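Local coordinates for phosphoenolpyruvate--protein phosphotransferase (Escherichia coli, PDB 5T12), which probably passes the phosphoryl group of phosphoenolpyruvate to the carrier protein NPr, as first component of the nitrogen-metabolic phosphotransferase system, at residues Glu100-Ala111 against Leu129-Leu140. The protein carries 1 engineered substitution. Residues are numbered along the deposited sequence; the frame is centred on the assembly and turned at random.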
loop_
_atom_site.group_PDB
_atom_site.type_symbol
_atom_site.label_atom_id
_atom_site.label_comp_id
_atom_site.label_asym_id
_atom_site.label_seq_id
_atom_site.Cartn_x
_atom_site.Cartn_y
_atom_site.Cartn_z
ATOM N N GLU A 100 1.962 -18.900 2.011
ATOM C CA GLU A 100 1.107 -17.935 1.326
ATOM C C GLU A 100 -0.364 -18.325 1.420
ATOM O O GLU A 100 -1.221 -17.473 1.681
ATOM C CB GLU A 100 1.532 -17.793 -0.136
ATOM C CG GLU A 100 2.797 -16.971 -0.350
ATOM C CD GLU A 100 4.065 -17.737 -0.019
ATOM O OE1 GLU A 100 3.975 -18.946 0.277
ATOM O OE2 GLU A 100 5.155 -17.130 -0.062
ATOM N N TRP A 101 -0.677 -19.606 1.208
ATOM C CA TRP A 101 -2.062 -20.052 1.318
ATOM C C TRP A 101 -2.553 -19.983 2.758
ATOM O O TRP A 101 -3.725 -19.676 3.005
ATOM C CB TRP A 101 -2.200 -21.473 0.769
ATOM C CG TRP A 101 -3.574 -22.053 0.922
ATOM C CD1 TRP A 101 -3.974 -22.976 1.843
ATOM C CD2 TRP A 101 -4.729 -21.746 0.132
ATOM N NE1 TRP A 101 -5.306 -23.266 1.673
ATOM C CE2 TRP A 101 -5.793 -22.524 0.629
ATOM C CE3 TRP A 101 -4.967 -20.889 -0.948
ATOM C CZ2 TRP A 101 -7.073 -22.473 0.085
ATOM C CZ3 TRP A 101 -6.237 -20.842 -1.488
ATOM C CH2 TRP A 101 -7.276 -21.628 -0.970
ATOM N N ALA A 102 -1.670 -20.262 3.720
ATOM C CA ALA A 102 -2.056 -20.179 5.125
ATOM C C ALA A 102 -2.436 -18.754 5.505
ATOM O O ALA A 102 -3.362 -18.540 6.297
ATOM C CB ALA A 102 -0.922 -20.690 6.012
ATOM N N VAL A 103 -1.732 -17.766 4.950
ATOM C CA VAL A 103 -2.089 -16.373 5.199
ATOM C C VAL A 103 -3.413 -16.037 4.527
ATOM O O VAL A 103 -4.277 -15.379 5.120
ATOM C CB VAL A 103 -0.957 -15.441 4.728
ATOM C CG1 VAL A 103 -1.410 -13.990 4.761
ATOM C CG2 VAL A 103 0.277 -15.630 5.594
ATOM N N LYS A 104 -3.603 -16.490 3.284
ATOM C CA LYS A 104 -4.853 -16.217 2.582
ATOM C C LYS A 104 -6.035 -16.867 3.288
ATOM O O LYS A 104 -7.116 -16.273 3.380
ATOM C CB LYS A 104 -4.761 -16.703 1.134
ATOM C CG LYS A 104 -6.029 -16.481 0.325
ATOM C CD LYS A 104 -5.845 -16.892 -1.126
ATOM C CE LYS A 104 -7.087 -16.586 -1.948
ATOM N NZ LYS A 104 -6.871 -16.832 -3.400
ATOM N N THR A 105 -5.847 -18.083 3.805
ATOM C CA THR A 105 -6.939 -18.788 4.467
ATOM C C THR A 105 -7.352 -18.084 5.755
ATOM O O THR A 105 -8.542 -17.841 5.986
ATOM C CB THR A 105 -6.531 -20.233 4.754
ATOM O OG1 THR A 105 -6.190 -20.890 3.527
ATOM C CG2 THR A 105 -7.671 -20.985 5.426
ATOM N N VAL A 106 -6.380 -17.741 6.601
ATOM C CA VAL A 106 -6.696 -17.158 7.902
ATOM C C VAL A 106 -7.292 -15.764 7.739
ATOM O O VAL A 106 -8.309 -15.432 8.358
ATOM C CB VAL A 106 -5.446 -17.138 8.798
ATOM C CG1 VAL A 106 -5.699 -16.307 10.046
ATOM C CG2 VAL A 106 -5.044 -18.555 9.173
ATOM N N ILE A 107 -6.672 -14.930 6.902
ATOM C CA ILE A 107 -7.100 -13.536 6.784
ATOM C C ILE A 107 -8.513 -13.456 6.218
ATOM O O ILE A 107 -9.366 -12.723 6.735
ATOM C CB ILE A 107 -6.097 -12.732 5.934
ATOM C CG1 ILE A 107 -5.007 -12.118 6.820
ATOM C CG2 ILE A 107 -6.804 -11.634 5.151
ATOM C CD1 ILE A 107 -4.037 -13.119 7.412
ATOM N N GLU A 108 -8.789 -14.218 5.157
ATOM C CA GLU A 108 -10.115 -14.169 4.545
ATOM C C GLU A 108 -11.176 -14.748 5.473
ATOM O O GLU A 108 -12.315 -14.265 5.496
ATOM C CB GLU A 108 -10.109 -14.906 3.207
ATOM C CG GLU A 108 -9.241 -14.245 2.148
ATOM C CD GLU A 108 -9.489 -14.790 0.755
ATOM O OE1 GLU A 108 -8.886 -14.261 -0.203
ATOM O OE2 GLU A 108 -10.285 -15.740 0.615
ATOM N N LYS A 109 -10.822 -15.779 6.245
ATOM C CA LYS A 109 -11.767 -16.349 7.199
ATOM C C LYS A 109 -12.181 -15.324 8.246
ATOM O O LYS A 109 -13.363 -15.224 8.596
ATOM C CB LYS A 109 -11.160 -17.584 7.866
ATOM C CG LYS A 109 -11.947 -18.106 9.059
ATOM C CD LYS A 109 -11.600 -19.558 9.360
ATOM C CE LYS A 109 -11.158 -19.748 10.804
ATOM N NZ LYS A 109 -9.837 -19.113 11.074
ATOM N N PHE A 110 -11.224 -14.544 8.751
ATOM C CA PHE A 110 -11.544 -13.557 9.775
ATOM C C PHE A 110 -12.105 -12.272 9.182
ATOM O O PHE A 110 -12.934 -11.613 9.820
ATOM C CB PHE A 110 -10.309 -13.259 10.624
ATOM C CG PHE A 110 -9.994 -14.333 11.625
ATOM C CD1 PHE A 110 -10.795 -14.506 12.742
ATOM C CD2 PHE A 110 -8.906 -15.171 11.449
ATOM C CE1 PHE A 110 -10.516 -15.493 13.667
ATOM C CE2 PHE A 110 -8.620 -16.162 12.373
ATOM C CZ PHE A 110 -9.428 -16.322 13.484
ATOM N N ALA A 111 -11.675 -11.900 7.974
ATOM C CA ALA A 111 -12.271 -10.745 7.312
ATOM C C ALA A 111 -13.745 -10.988 7.020
ATOM O O ALA A 111 -14.570 -10.072 7.134
ATOM C CB ALA A 111 -11.513 -10.423 6.024
ATOM N N LEU A 129 -8.086 -5.956 7.811
ATOM C CA LEU A 129 -7.540 -7.304 7.929
ATOM C C LEU A 129 -6.978 -7.788 6.600
ATOM O O LEU A 129 -5.926 -8.438 6.564
ATOM C CB LEU A 129 -8.614 -8.263 8.442
ATOM C CG LEU A 129 -8.758 -8.405 9.961
ATOM C CD1 LEU A 129 -7.451 -8.882 10.575
ATOM C CD2 LEU A 129 -9.217 -7.105 10.608
ATOM N N ARG A 130 -7.661 -7.481 5.496
ATOM C CA ARG A 130 -7.134 -7.845 4.185
ATOM C C ARG A 130 -5.848 -7.087 3.886
ATOM O O ARG A 130 -4.929 -7.630 3.261
ATOM C CB ARG A 130 -8.181 -7.582 3.103
ATOM C CG ARG A 130 -9.479 -8.344 3.305
ATOM C CD ARG A 130 -10.353 -8.306 2.063
ATOM N NE ARG A 130 -11.627 -8.983 2.284
ATOM C CZ ARG A 130 -11.800 -10.298 2.193
ATOM N NH1 ARG A 130 -10.778 -11.084 1.885
ATOM N NH2 ARG A 130 -12.995 -10.829 2.413
ATOM N N ALA A 131 -5.764 -5.830 4.329
ATOM C CA ALA A 131 -4.537 -5.060 4.150
ATOM C C ALA A 131 -3.381 -5.679 4.926
ATOM O O ALA A 131 -2.258 -5.765 4.417
ATOM C CB ALA A 131 -4.758 -3.611 4.582
ATOM N N LEU A 132 -3.639 -6.114 6.164
ATOM C CA LEU A 132 -2.605 -6.797 6.935
ATOM C C LEU A 132 -2.181 -8.091 6.255
ATOM O O LEU A 132 -0.996 -8.445 6.260
ATOM C CB LEU A 132 -3.099 -7.075 8.355
ATOM C CG LEU A 132 -2.736 -6.055 9.439
ATOM C CD1 LEU A 132 -3.329 -4.687 9.136
ATOM C CD2 LEU A 132 -3.183 -6.545 10.809
ATOM N N GLY A 133 -3.135 -8.814 5.666
ATOM C CA GLY A 133 -2.782 -9.994 4.897
ATOM C C GLY A 133 -1.969 -9.655 3.663
ATOM O O GLY A 133 -1.012 -10.357 3.327
ATOM N N GLN A 134 -2.340 -8.573 2.972
ATOM C CA GLN A 134 -1.545 -8.099 1.843
ATOM C C GLN A 134 -0.119 -7.783 2.270
ATOM O O GLN A 134 0.838 -8.097 1.551
ATOM C CB GLN A 134 -2.202 -6.865 1.224
ATOM C CG GLN A 134 -3.455 -7.155 0.417
ATOM C CD GLN A 134 -3.155 -7.399 -1.048
ATOM O OE1 GLN A 134 -3.170 -8.537 -1.517
ATOM N NE2 GLN A 134 -2.883 -6.326 -1.781
ATOM N N ARG A 135 0.044 -7.167 3.443
ATOM C CA ARG A 135 1.381 -6.835 3.924
ATOM C C ARG A 135 2.150 -8.089 4.322
ATOM O O ARG A 135 3.370 -8.163 4.129
ATOM C CB ARG A 135 1.287 -5.864 5.100
ATOM C CG ARG A 135 2.564 -5.084 5.360
ATOM C CD ARG A 135 2.927 -4.232 4.158
ATOM N NE ARG A 135 4.233 -3.599 4.301
ATOM C CZ ARG A 135 4.845 -2.922 3.333
ATOM N NH1 ARG A 135 4.269 -2.791 2.146
ATOM N NH2 ARG A 135 6.034 -2.380 3.551
ATOM N N LEU A 136 1.455 -9.083 4.881
ATOM C CA LEU A 136 2.097 -10.356 5.198
ATOM C C LEU A 136 2.647 -11.016 3.940
ATOM O O LEU A 136 3.781 -11.509 3.926
ATOM C CB LEU A 136 1.104 -11.279 5.906
ATOM C CG LEU A 136 1.290 -11.483 7.411
ATOM C CD1 LEU A 136 1.583 -10.162 8.098
ATOM C CD2 LEU A 136 0.060 -12.141 8.018
ATOM N N LEU A 137 1.851 -11.032 2.867
ATOM C CA LEU A 137 2.323 -11.575 1.597
ATOM C C LEU A 137 3.459 -10.740 1.020
ATOM O O LEU A 137 4.316 -11.270 0.303
ATOM C CB LEU A 137 1.166 -11.656 0.601
ATOM C CG LEU A 137 -0.008 -12.561 0.974
ATOM C CD1 LEU A 137 -1.106 -12.474 -0.075
ATOM C CD2 LEU A 137 0.463 -13.994 1.144
ATOM N N PHE A 138 3.483 -9.440 1.324
ATOM C CA PHE A 138 4.545 -8.576 0.821
ATOM C C PHE A 138 5.908 -9.011 1.342
ATOM O O PHE A 138 6.896 -9.009 0.598
ATOM C CB PHE A 138 4.260 -7.123 1.206
ATOM C CG PHE A 138 5.307 -6.154 0.737
ATOM C CD1 PHE A 138 5.307 -5.699 -0.570
ATOM C CD2 PHE A 138 6.285 -5.691 1.603
ATOM C CE1 PHE A 138 6.263 -4.806 -1.010
ATOM C CE2 PHE A 138 7.248 -4.796 1.169
ATOM C CZ PHE A 138 7.236 -4.353 -0.140
ATOM N N HIS A 139 5.983 -9.390 2.619
ATOM C CA HIS A 139 7.253 -9.793 3.207
ATOM C C HIS A 139 7.628 -11.232 2.879
ATOM O O HIS A 139 8.791 -11.609 3.059
ATOM C CB HIS A 139 7.214 -9.601 4.725
ATOM C CG HIS A 139 7.052 -8.174 5.147
ATOM N ND1 HIS A 139 5.884 -7.687 5.695
ATOM C CD2 HIS A 139 7.908 -7.127 5.095
ATOM C CE1 HIS A 139 6.031 -6.402 5.966
ATOM N NE2 HIS A 139 7.249 -6.038 5.611
ATOM N N LEU A 140 6.678 -12.040 2.407
ATOM C CA LEU A 140 7.014 -13.393 1.976
ATOM C C LEU A 140 7.739 -13.389 0.636
ATOM O O LEU A 140 8.539 -14.289 0.361
ATOM C CB LEU A 140 5.750 -14.249 1.893
ATOM C CG LEU A 140 5.057 -14.586 3.214
ATOM C CD1 LEU A 140 3.758 -15.335 2.963
ATOM C CD2 LEU A 140 5.982 -15.398 4.108
#
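Ile107 lies over Gly133, its CG1 3.6 Å from the glycine CA, and this meeting shows how a missing side chain lets a branched one press on the facing backbone. With no CB on Gly133, the isoleucine can rest on the main chain itself, as a knob among Leu129, Arg130, Gly133 and Leu136. The two branches divide the hole: CG2 drops to 3.6 Å from Leu129 O and also meets Arg130 CA, while CD1 faces Leu136 CD2. One turn away Val103 makes a second knob, among Gly133, Leu136, Leu137 and Leu140. With its CG1 anti to the backbone N (chi1 170°), that methyl sits 3.9 Å from Leu136 CB, and CG2 is turned to Leu140 CD1. Such knobs-into-holes packing joins two antiparallel helices, the N-to-C directions of the segments differing by 172° and their axes approaching to 9.1 Å, within the all-helical part of the N-terminal phosphotransfer region of Enzyme I-Ntr; Leu43 of helix 36-61 also touches Val103, and Leu79 and Leu80 of helix 68-80 touch Leu129 and Leu136. At one end the Glu100 chain, bent at its second torsion, runs alongside Leu140, pointing the other way, and brings OE2 to 3.5 Å from Leu140 CB, although the carboxylate makes its salt bridge with Arg42. At the other end the straight chain of Arg130 carries its guanidinium across and lays one face on Ala111 CB, 3.8 Å from CZ. Glu108 CG comes to the guanidinium edge near NH1, but OE1 stays 4.2 Å from NH1, too far for a salt bridge, with the carboxylate and guanidinium planes 70° apart. A serine in place of Arg130 would probably uncover the Ala111 methyl and leave Glu108 without this nearby positive charge.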